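Local coordinates for protein murein peptide amidase A (Escherichia coli O157:H7, PDB 5HXD) that probably hydrolyses the gamma-D-glutamyl-diaminopimelic acid amide bond of murein tripeptide as a zinc-dependent M14 peptidase of the peptidoglycan degradation pathway, at residues Gly11-Gly16 / Ile30-Pro35; Leu25-Ile30 / Val79-Cys84; Gly42-Gly47 / Pro150-Ser155; Asn98-Ala103 / Pro132-Glu137. One frame throughout, in Å; residues are numbered along the deposited sequence.

Contact 1 (Gly11-Gly16 / Ile30-Pro35); sequences GAFPPG and IWFPAP
Two phenylalanines, Phe-13 and Phe-32, supply the aromatic part of this contact. The Phe-32 ring presents its CZ and CE1 corner to one face of Phe-13: CZ of Phe-32 lies 4.2 Å above the Phe-13 ring plane, over its centre, and CE1 of Phe-32 is 4.1 Å from CD1 of Phe-13. With centroids 5.2 Å apart and planes inclined at 38°, the pair is an oblique aromatic contact. The CB of Phe-13 points at the 30-35 segment, whereas that of Phe-32 does not. Phe-32 CG is anti to its own carbonyl carbon (chi1 -60°), and it is the far end of the ring that closes on Phe-13.

The remaining contact is between backbone and ring methylene groups. Gly-16 O rests against the Pro-33 ring, 3.4 Å from Pro-33 CD. Gly-16 has a positive phi of 97° at which a side chain would press on the preceding carbonyl oxygen, so glycine suits the loop just before strand 18-22. Pro-33 CD in turn covers one face of the Trp-31 indole toward its rim, 3.8 Å above that plane.

Around these groups, helix 53-65 touches both phenylalanines through Leu-63, and Arg-71 bonds to Phe-32 O. The second subunit adds Leu-88 against Phe-13 and Leu-86 against Phe-32.

No hydrogen bond joins the two segments. Between them, cohesion therefore rests largely on apolar packing, which places the N-terminal loop against the residues around Phe-32 and Pro-33, beside strand 28-31, at an apolar patch shared with the dimer partner.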
loop_
_atom_site.group_PDB
_atom_site.type_symbol
_atom_site.label_atom_id
_atom_site.label_comp_id
_atom_site.label_asym_id
_atom_site.label_seq_id
_atom_site.Cartn_x
_atom_site.Cartn_y
_atom_site.Cartn_z
ATOM N N GLY A 11 11.568 -3.215 13.059
ATOM C CA GLY A 11 10.451 -2.290 13.006
ATOM C C GLY A 11 10.795 -0.946 12.383
ATOM O O GLY A 11 9.919 -0.228 11.884
ATOM N N ALA A 12 12.071 -0.585 12.424
ATOM C CA ALA A 12 12.498 0.674 11.834
ATOM C C ALA A 12 13.427 0.408 10.667
ATOM O O ALA A 12 13.789 -0.740 10.396
ATOM C CB ALA A 12 13.172 1.560 12.868
ATOM N N PHE A 13 13.796 1.476 9.969
ATOM C CA PHE A 13 14.748 1.383 8.878
ATOM C C PHE A 13 16.161 1.682 9.398
ATOM O O PHE A 13 16.351 2.581 10.231
ATOM C CB PHE A 13 14.379 2.353 7.740
ATOM C CG PHE A 13 13.196 1.915 6.909
ATOM C CD1 PHE A 13 13.315 0.868 6.005
ATOM C CD2 PHE A 13 11.970 2.565 7.020
ATOM C CE1 PHE A 13 12.243 0.450 5.246
ATOM C CE2 PHE A 13 10.878 2.159 6.251
ATOM C CZ PHE A 13 11.016 1.100 5.361
ATOM N N PRO A 14 17.158 0.920 8.918
ATOM C CA PRO A 14 18.553 1.327 9.119
ATOM C C PRO A 14 18.801 2.690 8.469
ATOM O O PRO A 14 18.216 2.971 7.417
ATOM C CB PRO A 14 19.355 0.215 8.423
ATOM C CG PRO A 14 18.385 -0.420 7.449
ATOM C CD PRO A 14 17.040 -0.323 8.135
ATOM N N PRO A 15 19.672 3.519 9.074
ATOM C CA PRO A 15 19.983 4.900 8.654
ATOM C C PRO A 15 20.288 5.085 7.154
ATOM O O PRO A 15 20.567 4.117 6.447
ATOM C CB PRO A 15 21.235 5.241 9.480
ATOM C CG PRO A 15 21.192 4.325 10.653
ATOM C CD PRO A 15 20.528 3.069 10.190
ATOM N N GLY A 16 20.253 6.333 6.691
ATOM C CA GLY A 16 20.658 6.665 5.335
ATOM C C GLY A 16 19.522 6.772 4.331
ATOM O O GLY A 16 19.675 6.439 3.151
ATOM N N ILE A 30 11.088 8.902 -1.609
ATOM C CA ILE A 30 12.103 8.404 -0.688
ATOM C C ILE A 30 12.959 7.337 -1.365
ATOM O O ILE A 30 12.431 6.482 -2.076
ATOM C CB ILE A 30 11.439 7.812 0.595
ATOM C CG1 ILE A 30 10.560 8.866 1.266
ATOM C CG2 ILE A 30 12.472 7.298 1.569
ATOM C CD1 ILE A 30 9.539 8.305 2.278
ATOM N N TRP A 31 14.273 7.387 -1.161
ATOM C CA TRP A 31 15.127 6.299 -1.625
ATOM C C TRP A 31 16.244 5.991 -0.657
ATOM O O TRP A 31 16.582 6.783 0.226
ATOM C CB TRP A 31 15.725 6.589 -3.006
ATOM C CG TRP A 31 16.741 7.677 -3.035
ATOM C CD1 TRP A 31 16.553 8.987 -2.689
ATOM C CD2 TRP A 31 18.110 7.567 -3.462
ATOM N NE1 TRP A 31 17.717 9.696 -2.873
ATOM C CE2 TRP A 31 18.687 8.849 -3.343
ATOM C CE3 TRP A 31 18.895 6.512 -3.931
ATOM C CZ2 TRP A 31 20.021 9.102 -3.676
ATOM C CZ3 TRP A 31 20.218 6.765 -4.272
ATOM C CH2 TRP A 31 20.769 8.049 -4.138
ATOM N N PHE A 32 16.819 4.818 -0.863
ATOM C CA PHE A 32 17.759 4.246 0.068
ATOM C C PHE A 32 19.033 3.938 -0.670
ATOM O O PHE A 32 19.196 2.821 -1.145
ATOM C CB PHE A 32 17.171 2.979 0.692
ATOM C CG PHE A 32 15.888 3.218 1.435
ATOM C CD1 PHE A 32 15.899 3.473 2.788
ATOM C CD2 PHE A 32 14.676 3.210 0.773
ATOM C CE1 PHE A 32 14.729 3.713 3.471
ATOM C CE2 PHE A 32 13.496 3.441 1.457
ATOM C CZ PHE A 32 13.528 3.693 2.805
ATOM N N PRO A 33 19.926 4.936 -0.792
ATOM C CA PRO A 33 21.196 4.778 -1.521
ATOM C C PRO A 33 22.046 3.648 -0.948
ATOM O O PRO A 33 22.121 3.498 0.282
ATOM C CB PRO A 33 21.897 6.142 -1.343
ATOM C CG PRO A 33 21.192 6.816 -0.243
ATOM C CD PRO A 33 19.783 6.285 -0.219
ATOM N N ALA A 34 22.659 2.857 -1.831
ATOM C CA ALA A 34 23.498 1.732 -1.421
ATOM C C ALA A 34 24.652 2.281 -0.624
ATOM O O ALA A 34 25.201 3.331 -0.978
ATOM C CB ALA A 34 23.991 0.932 -2.622
ATOM N N PRO A 35 24.997 1.592 0.475
ATOM C CA PRO A 35 26.050 2.015 1.405
ATOM C C PRO A 35 27.356 2.348 0.669
ATOM O O PRO A 35 27.743 3.524 0.675
ATOM C CB PRO A 35 26.219 0.802 2.326
ATOM C CG PRO A 35 24.938 0.063 2.227
ATOM C CD PRO A 35 24.438 0.277 0.836
#

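Contact 2 (Leu25-Ile30 / Val79-Cys84); sequences LGAPLI and VNPDGC
Leu-25 donates its backbone N-H to the carboxylate of Asp-82, with Leu-25 N 2.8 Å from Asp-82 OD2 and an N-H...O angle of 151°. The donor arrives on the syn side of OD2 and 19° out of the carboxylate plane. Leu-25 CB and CG also lie close to OD2, CB at 3.2 Å, the two side chains crossing at a slant. Beyond this bond the contact is mostly apolar. Ala-27 turns its methyl toward the helix start, 4.3 Å from Pro-81 CB, and the small side chain suits a place where Ala-27 also meets Ala-27 of the second subunit. Leu-29 reaches in with one branch: its CD2 lies 3.6 Å from Pro-81 CD and 3.5 Å from Val-79 O, the leucine and the proline ring crossing at about a right angle.

What positions these groups is the start of helix 81-85. Asp-82 CG stands anti to its carbonyl carbon (chi1 -67°), and the other carboxylate oxygen, OD1, is bonded to Ser-23 OG, so both oxygens have partners in the loop joining strands 18-22 and 28-31. Asn-80 is the N-cap, its OD1 accepting a weak bond from Gly-83 N at 2.9 Å. A CB on Gly-83 would collide with the Asn-80 amide. Pro-81, lacking an N-H, is well suited to the first turn, where amides have no helical acceptor.

Farther out, Cys-84 is tied to Cys-78 by a disulfide, and the Val-79 side chain is about 11 Å from the bound zinc. The arrangement is an asparagine N-capped short helix packed on the 18-22/28-31 beta hairpin.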
loop_
_atom_site.group_PDB
_atom_site.type_symbol
_atom_site.label_atom_id
_atom_site.label_comp_id
_atom_site.label_asym_id
_atom_site.label_seq_id
_atom_site.Cartn_x
_atom_site.Cartn_y
_atom_site.Cartn_z
ATOM N N LEU A 25 0.763 15.148 -4.590
ATOM C CA LEU A 25 -0.001 15.599 -3.427
ATOM C C LEU A 25 0.904 16.072 -2.279
ATOM O O LEU A 25 0.426 16.519 -1.234
ATOM C CB LEU A 25 -0.951 14.484 -2.942
ATOM C CG LEU A 25 -2.187 14.132 -3.798
ATOM C CD1 LEU A 25 -3.180 13.233 -3.047
ATOM C CD2 LEU A 25 -2.896 15.387 -4.313
ATOM N N GLY A 26 2.211 15.976 -2.462
ATOM C CA GLY A 26 3.134 16.561 -1.501
ATOM C C GLY A 26 3.918 15.598 -0.626
ATOM O O GLY A 26 4.652 16.031 0.253
ATOM N N ALA A 27 3.776 14.298 -0.852
ATOM C CA ALA A 27 4.527 13.328 -0.065
ATOM C C ALA A 27 5.987 13.310 -0.522
ATOM O O ALA A 27 6.289 13.731 -1.638
ATOM C CB ALA A 27 3.911 11.953 -0.186
ATOM N N PRO A 28 6.906 12.844 0.336
ATOM C CA PRO A 28 8.265 12.801 -0.219
ATOM C C PRO A 28 8.475 11.583 -1.095
ATOM O O PRO A 28 7.863 10.536 -0.880
ATOM C CB PRO A 28 9.170 12.754 1.020
ATOM C CG PRO A 28 8.306 12.271 2.123
ATOM C CD PRO A 28 6.876 12.604 1.788
ATOM N N LEU A 29 9.313 11.736 -2.108
ATOM C CA LEU A 29 9.819 10.579 -2.824
ATOM C C LEU A 29 11.101 10.131 -2.112
ATOM O O LEU A 29 12.042 10.890 -1.970
ATOM C CB LEU A 29 10.027 10.918 -4.296
ATOM C CG LEU A 29 8.692 11.286 -4.981
ATOM C CD1 LEU A 29 8.909 11.962 -6.314
ATOM C CD2 LEU A 29 7.798 10.060 -5.159
ATOM N N ILE A 30 11.088 8.902 -1.609
ATOM C CA ILE A 30 12.103 8.404 -0.688
ATOM C C ILE A 30 12.959 7.337 -1.365
ATOM O O ILE A 30 12.431 6.482 -2.076
ATOM C CB ILE A 30 11.439 7.812 0.595
ATOM C CG1 ILE A 30 10.560 8.866 1.266
ATOM C CG2 ILE A 30 12.472 7.298 1.569
ATOM C CD1 ILE A 30 9.539 8.305 2.278
ATOM N N VAL A 79 7.496 4.175 -5.774
ATOM C CA VAL A 79 7.605 5.169 -6.833
ATOM C C VAL A 79 6.416 6.140 -6.758
ATOM O O VAL A 79 6.565 7.344 -6.983
ATOM C CB VAL A 79 7.684 4.489 -8.228
ATOM C CG1 VAL A 79 7.467 5.489 -9.339
ATOM C CG2 VAL A 79 9.028 3.778 -8.423
ATOM N N ASN A 80 5.255 5.610 -6.364
ATOM C CA ASN A 80 3.976 6.321 -6.421
ATOM C C ASN A 80 3.286 6.407 -5.064
ATOM O O ASN A 80 2.250 5.810 -4.873
ATOM C CB ASN A 80 3.081 5.601 -7.433
ATOM C CG ASN A 80 1.727 6.249 -7.625
ATOM O OD1 ASN A 80 1.492 7.382 -7.209
ATOM N ND2 ASN A 80 0.830 5.530 -8.289
ATOM N N PRO A 81 3.855 7.160 -4.112
ATOM C CA PRO A 81 3.320 7.150 -2.741
ATOM C C PRO A 81 1.901 7.716 -2.577
ATOM O O PRO A 81 1.270 7.452 -1.537
ATOM C CB PRO A 81 4.331 8.006 -1.964
ATOM C CG PRO A 81 5.082 8.764 -2.971
ATOM C CD PRO A 81 5.069 7.979 -4.232
ATOM N N ASP A 82 1.416 8.479 -3.560
ATOM C CA ASP A 82 0.011 8.927 -3.574
ATOM C C ASP A 82 -0.895 7.788 -4.053
ATOM O O ASP A 82 -2.029 7.660 -3.609
ATOM C CB ASP A 82 -0.201 10.155 -4.481
ATOM C CG ASP A 82 0.482 11.406 -3.967
ATOM O OD1 ASP A 82 0.892 11.455 -2.788
ATOM O OD2 ASP A 82 0.598 12.356 -4.763
ATOM N N GLY A 83 -0.382 6.993 -4.991
ATOM C CA GLY A 83 -1.033 5.772 -5.430
ATOM C C GLY A 83 -1.263 4.815 -4.271
ATOM O O GLY A 83 -2.426 4.490 -3.987
ATOM N N CYS A 84 -0.176 4.381 -3.605
ATOM C CA CYS A 84 -0.245 3.426 -2.488
ATOM C C CYS A 84 -1.284 3.873 -1.412
ATOM O O CYS A 84 -2.072 3.054 -0.925
ATOM C CB CYS A 84 1.132 3.211 -1.796
ATOM S SG CYS A 84 2.689 3.526 -2.697
#

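Contact 3 (Gly42-Gly47 / Pro150-Ser155); sequences GLILAG and PAWVVS
Leu-43 O is gripped by two neighbours on the adjacent strand: Val-154 N donates to it at 2.8 Å, nearly along the C=O axis, and Val-153 CA makes a CA-H...O contact with it at 3.3 Å. Val-154 O repeats the pattern, taking Leu-45 N at 2.8 Å and the Ile-44 CA hydrogen. Leu-43 N completes the ladder by donating to Trp-152 O, here with the donor tilted 32° from the carbonyl plane. These bonds link strands 43-45 and 153-155 in parallel, their axes 11° apart.

The Trp-152 indole lies over Gly-42, just before Leu-43. Its CG occupies the crowded position between backbone N and carbonyl carbon (chi1 44°), and one face of the six-membered ring receives Gly-42 CA in a CH-pi contact, 3.8 Å from the centroid. Glycine suits this place because a CB would run into Trp-152 CE2. Ile-44 CG1 approaches the same indole at its edge.

On the sheet face carrying Leu-43, Leu-45, Val-153 and Ser-155, the leucine and valine branches pack side by side: Leu-45 CD2 touches Val-153 CG1 at 3.7 Å, and Leu-43 CB lies 4.0 Å from Val-153 CG2. Pro-150 CB packs against Leu-43 CB at the start of this row.

Helix 136-148 covers that face through Leu-141 and Ile-145, and Phe-195 of helix 195-201 adjoins Leu-45 and Val-153. Helix 53-65 lies against Ile-44 on the other side. Strand 43-45 is flanked by 74-76 and 153-157 within the mixed sheet, and strand 153-157 ends at His-157, a predicted zinc ligand.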
loop_
_atom_site.group_PDB
_atom_site.type_symbol
_atom_site.label_atom_id
_atom_site.label_comp_id
_atom_site.label_asym_id
_atom_site.label_seq_id
_atom_site.Cartn_x
_atom_site.Cartn_y
_atom_site.Cartn_z
ATOM N N GLY A 42 23.141 -1.638 -8.736
ATOM C CA GLY A 42 21.938 -1.567 -9.533
ATOM C C GLY A 42 20.817 -0.917 -8.748
ATOM O O GLY A 42 21.043 -0.381 -7.662
ATOM N N LEU A 43 19.607 -0.967 -9.287
ATOM C CA LEU A 43 18.481 -0.278 -8.654
ATOM C C LEU A 43 17.320 -1.237 -8.438
ATOM O O LEU A 43 16.938 -1.976 -9.361
ATOM C CB LEU A 43 18.046 0.918 -9.512
ATOM C CG LEU A 43 16.899 1.826 -9.060
ATOM C CD1 LEU A 43 17.048 2.245 -7.606
ATOM C CD2 LEU A 43 16.854 3.039 -9.972
ATOM N N ILE A 44 16.766 -1.245 -7.225
ATOM C CA ILE A 44 15.586 -2.069 -6.961
ATOM C C ILE A 44 14.381 -1.188 -6.622
ATOM O O ILE A 44 14.419 -0.332 -5.738
ATOM C CB ILE A 44 15.848 -3.102 -5.843
ATOM C CG1 ILE A 44 17.118 -3.898 -6.162
ATOM C CG2 ILE A 44 14.670 -4.066 -5.718
ATOM C CD1 ILE A 44 17.827 -4.447 -4.942
ATOM N N LEU A 45 13.304 -1.421 -7.352
ATOM C CA LEU A 45 12.205 -0.479 -7.452
ATOM C C LEU A 45 10.928 -1.167 -7.044
ATOM O O LEU A 45 10.790 -2.380 -7.257
ATOM C CB LEU A 45 12.081 0.014 -8.898
ATOM C CG LEU A 45 12.044 1.473 -9.327
ATOM C CD1 LEU A 45 13.191 2.257 -8.745
ATOM C CD2 LEU A 45 12.098 1.512 -10.827
ATOM N N ALA A 46 9.983 -0.402 -6.493
ATOM C CA ALA A 46 8.668 -0.944 -6.204
ATOM C C ALA A 46 7.586 0.127 -6.136
ATOM O O ALA A 46 7.873 1.325 -6.131
ATOM C CB ALA A 46 8.704 -1.722 -4.918
ATOM N N GLY A 47 6.334 -0.322 -6.092
ATOM C CA GLY A 47 5.210 0.581 -5.956
ATOM C C GLY A 47 4.994 1.578 -7.080
ATOM O O GLY A 47 4.416 2.647 -6.855
ATOM N N PRO A 150 22.685 3.685 -12.568
ATOM C CA PRO A 150 22.747 2.309 -12.060
ATOM C C PRO A 150 23.243 1.301 -13.091
ATOM O O PRO A 150 23.168 1.575 -14.287
ATOM C CB PRO A 150 21.293 2.013 -11.680
ATOM C CG PRO A 150 20.499 2.892 -12.578
ATOM C CD PRO A 150 21.303 4.152 -12.727
ATOM N N ALA A 151 23.726 0.153 -12.625
ATOM C CA ALA A 151 24.134 -0.935 -13.509
ATOM C C ALA A 151 22.931 -1.560 -14.214
ATOM O O ALA A 151 23.036 -2.061 -15.337
ATOM C CB ALA A 151 24.886 -1.989 -12.720
ATOM N N TRP A 152 21.792 -1.537 -13.524
ATOM C CA TRP A 152 20.540 -2.110 -14.011
ATOM C C TRP A 152 19.391 -1.702 -13.086
ATOM O O TRP A 152 19.608 -1.013 -12.084
ATOM C CB TRP A 152 20.646 -3.628 -14.100
ATOM C CG TRP A 152 21.308 -4.259 -12.913
ATOM C CD1 TRP A 152 22.598 -4.702 -12.830
ATOM C CD2 TRP A 152 20.712 -4.528 -11.639
ATOM N NE1 TRP A 152 22.841 -5.233 -11.584
ATOM C CE2 TRP A 152 21.701 -5.134 -10.835
ATOM C CE3 TRP A 152 19.433 -4.317 -11.099
ATOM C CZ2 TRP A 152 21.451 -5.530 -9.524
ATOM C CZ3 TRP A 152 19.191 -4.705 -9.802
ATOM C CH2 TRP A 152 20.190 -5.305 -9.027
ATOM N N VAL A 153 18.173 -2.112 -13.433
ATOM C CA VAL A 153 17.000 -1.838 -12.617
ATOM C C VAL A 153 16.095 -3.060 -12.543
ATOM O O VAL A 153 15.737 -3.611 -13.568
ATOM C CB VAL A 153 16.179 -0.633 -13.180
ATOM C CG1 VAL A 153 15.002 -0.262 -12.246
ATOM C CG2 VAL A 153 17.070 0.576 -13.397
ATOM N N VAL A 154 15.726 -3.485 -11.335
ATOM C CA VAL A 154 14.627 -4.438 -11.174
ATOM C C VAL A 154 13.391 -3.718 -10.613
ATOM O O VAL A 154 13.436 -3.126 -9.530
ATOM C CB VAL A 154 14.986 -5.622 -10.241
ATOM C CG1 VAL A 154 13.737 -6.436 -9.932
ATOM C CG2 VAL A 154 16.048 -6.517 -10.873
ATOM N N SER A 155 12.296 -3.760 -11.365
ATOM C CA SER A 155 11.050 -3.113 -10.966
ATOM C C SER A 155 9.963 -4.144 -10.691
ATOM O O SER A 155 9.537 -4.857 -11.590
ATOM C CB SER A 155 10.590 -2.143 -12.044
ATOM O OG SER A 155 9.217 -1.858 -11.894
#

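Contact 4 (Asn98-Ala103 / Pro132-Glu137); sequences NRNFPA and PGSEPE
Pro-102 and Pro-132 bring the two backbones to 4.5 Å between their CA atoms, where the 98-103 loop meets the N-terminal approach to helix 136-148. Glu-135 holds the N-cap position of that helix, which packs against the central sheet of the M14 peptidase fold. Gly-133 N donates a weak hydrogen bond to Asn-100 O at 2.8 Å. Gly-133 adopts a positive phi of 69° that suits glycine, and a CB there would crowd Pro-102 CD, which already lies 3.7 Å from Gly-133 CA.

Asn-100 carries the side-chain contact, its amide accepting through OD1 and donating through ND2. CG is anti to the backbone N (chi1 -159°), and OD1 accepts from Glu-135 N at 2.8 Å, the donor lying in the carbonyl plane on a lone pair; Thr-138 OG1 is a second partner of OD1. Asn-100 ND2 gives its stronger bond to Thr-128 O, outside the two segments, and a weak one of 3.3 Å to Ser-134 OG. Glu-135 OE1 accepts from Asn-91 ND2 and Asn-93 ND2. At the surface the two prolines meet ring to ring, Pro-102 CB standing 4.4 Å from Pro-132 CB.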
loop_
_atom_site.group_PDB
_atom_site.type_symbol
_atom_site.label_atom_id
_atom_site.label_comp_id
_atom_site.label_asym_id
_atom_site.label_seq_id
_atom_site.Cartn_x
_atom_site.Cartn_y
_atom_site.Cartn_z
ATOM N N ASN A 98 3.234 4.100 -15.538
ATOM C CA ASN A 98 3.941 3.179 -16.408
ATOM C C ASN A 98 3.440 3.296 -17.839
ATOM O O ASN A 98 3.593 2.369 -18.633
ATOM C CB ASN A 98 3.796 1.740 -15.914
ATOM C CG ASN A 98 4.955 0.847 -16.339
ATOM O OD1 ASN A 98 6.129 1.218 -16.233
ATOM N ND2 ASN A 98 4.627 -0.346 -16.798
ATOM N N ARG A 99 2.820 4.431 -18.151
ATOM C CA ARG A 99 2.586 4.821 -19.539
ATOM C C ARG A 99 3.046 6.255 -19.692
ATOM O O ARG A 99 2.888 6.849 -20.758
ATOM C CB ARG A 99 1.108 4.695 -19.953
ATOM C CG ARG A 99 0.505 3.310 -19.816
ATOM C CD ARG A 99 1.141 2.325 -20.765
ATOM N NE ARG A 99 0.570 0.999 -20.620
ATOM C CZ ARG A 99 0.904 0.132 -19.666
ATOM N NH1 ARG A 99 1.816 0.449 -18.750
ATOM N NH2 ARG A 99 0.302 -1.052 -19.617
ATOM N N ASN A 100 3.626 6.795 -18.621
ATOM C CA ASN A 100 4.034 8.202 -18.554
ATOM C C ASN A 100 5.546 8.508 -18.786
ATOM O O ASN A 100 5.963 9.663 -18.715
ATOM C CB ASN A 100 3.607 8.767 -17.191
ATOM C CG ASN A 100 3.509 10.291 -17.180
ATOM O OD1 ASN A 100 4.131 10.960 -16.345
ATOM N ND2 ASN A 100 2.728 10.846 -18.109
ATOM N N PHE A 101 6.372 7.504 -19.066
ATOM C CA PHE A 101 7.802 7.765 -19.190
ATOM C C PHE A 101 8.157 8.283 -20.585
ATOM O O PHE A 101 7.680 7.755 -21.596
ATOM C CB PHE A 101 8.612 6.509 -18.847
ATOM C CG PHE A 101 8.677 6.220 -17.375
ATOM C CD1 PHE A 101 9.763 6.643 -16.620
ATOM C CD2 PHE A 101 7.646 5.547 -16.739
ATOM C CE1 PHE A 101 9.835 6.397 -15.249
ATOM C CE2 PHE A 101 7.706 5.293 -15.369
ATOM C CZ PHE A 101 8.816 5.726 -14.622
ATOM N N PRO A 102 9.015 9.322 -20.642
ATOM C CA PRO A 102 9.393 10.005 -21.887
ATOM C C PRO A 102 10.181 9.133 -22.880
ATOM O O PRO A 102 10.988 9.661 -23.641
ATOM C CB PRO A 102 10.252 11.169 -21.393
ATOM C CG PRO A 102 10.788 10.707 -20.081
ATOM C CD PRO A 102 9.672 9.926 -19.467
ATOM N N ALA A 103 9.931 7.828 -22.876
ATOM C CA ALA A 103 10.388 6.930 -23.932
ATOM C C ALA A 103 9.953 7.416 -25.316
ATOM O O ALA A 103 9.046 8.246 -25.436
ATOM C CB ALA A 103 9.863 5.530 -23.685
ATOM N N PRO A 132 4.745 13.689 -22.621
ATOM C CA PRO A 132 5.750 12.675 -22.262
ATOM C C PRO A 132 6.456 13.027 -20.975
ATOM O O PRO A 132 7.026 14.116 -20.903
ATOM C CB PRO A 132 6.735 12.711 -23.439
ATOM C CG PRO A 132 6.381 13.943 -24.224
ATOM C CD PRO A 132 4.907 14.124 -24.014
ATOM N N GLY A 133 6.403 12.154 -19.972
ATOM C CA GLY A 133 7.053 12.447 -18.705
ATOM C C GLY A 133 6.378 13.565 -17.923
ATOM O O GLY A 133 7.044 14.243 -17.143
ATOM N N SER A 134 5.066 13.753 -18.104
ATOM C CA SER A 134 4.354 14.836 -17.423
ATOM C C SER A 134 4.436 14.788 -15.880
ATOM O O SER A 134 4.593 15.829 -15.225
ATOM C CB SER A 134 2.871 14.849 -17.848
ATOM O OG SER A 134 2.070 13.929 -17.112
ATOM N N GLU A 135 4.328 13.597 -15.296
ATOM C CA GLU A 135 4.050 13.509 -13.864
ATOM C C GLU A 135 5.297 13.690 -12.973
ATOM O O GLU A 135 6.392 13.255 -13.333
ATOM C CB GLU A 135 3.360 12.175 -13.551
ATOM C CG GLU A 135 2.050 11.966 -14.307
ATOM C CD GLU A 135 1.055 13.118 -14.119
ATOM O OE1 GLU A 135 0.449 13.247 -13.017
ATOM O OE2 GLU A 135 0.896 13.895 -15.087
ATOM N N PRO A 136 5.116 14.325 -11.794
ATOM C CA PRO A 136 6.246 14.606 -10.904
ATOM C C PRO A 136 6.933 13.333 -10.428
ATOM O O PRO A 136 8.163 13.303 -10.417
ATOM C CB PRO A 136 5.609 15.368 -9.729
ATOM C CG PRO A 136 4.168 15.122 -9.818
ATOM C CD PRO A 136 3.840 14.813 -11.244
ATOM N N GLU A 137 6.164 12.314 -10.057
ATOM C CA GLU A 137 6.726 11.008 -9.743
ATOM C C GLU A 137 7.604 10.476 -10.874
ATOM O O GLU A 137 8.619 9.838 -10.619
ATOM C CB GLU A 137 5.622 9.997 -9.456
ATOM C CG GLU A 137 4.814 10.251 -8.205
ATOM C CD GLU A 137 3.631 11.158 -8.442
ATOM O OE1 GLU A 137 3.408 11.583 -9.594
ATOM O OE2 GLU A 137 2.926 11.455 -7.463
#

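In the fold
Contacts 1 and 2 share Ile-30 and strand 28-31, with centres about 17 Å apart, and both touch the second subunit. Contact 3, centred about 6 Å from the middle of the chain, lies in the mixed sheet. It meets contact 2 where Val-79 N probably bonds to Ala-46 O. Contact 4 includes the start of helix 136-148, which leads into strand 153-157, and is nested within the loop closed by contact 3; it touches contact 2 through Glu-137. Contacts 1 and 4 are the most distant pair, about 26 Å between centres. Thus contacts 1 and 2 face the second subunit, contact 3 is in the core, and contacts 2 and 4 each have a side chain about 11 Å from the zinc.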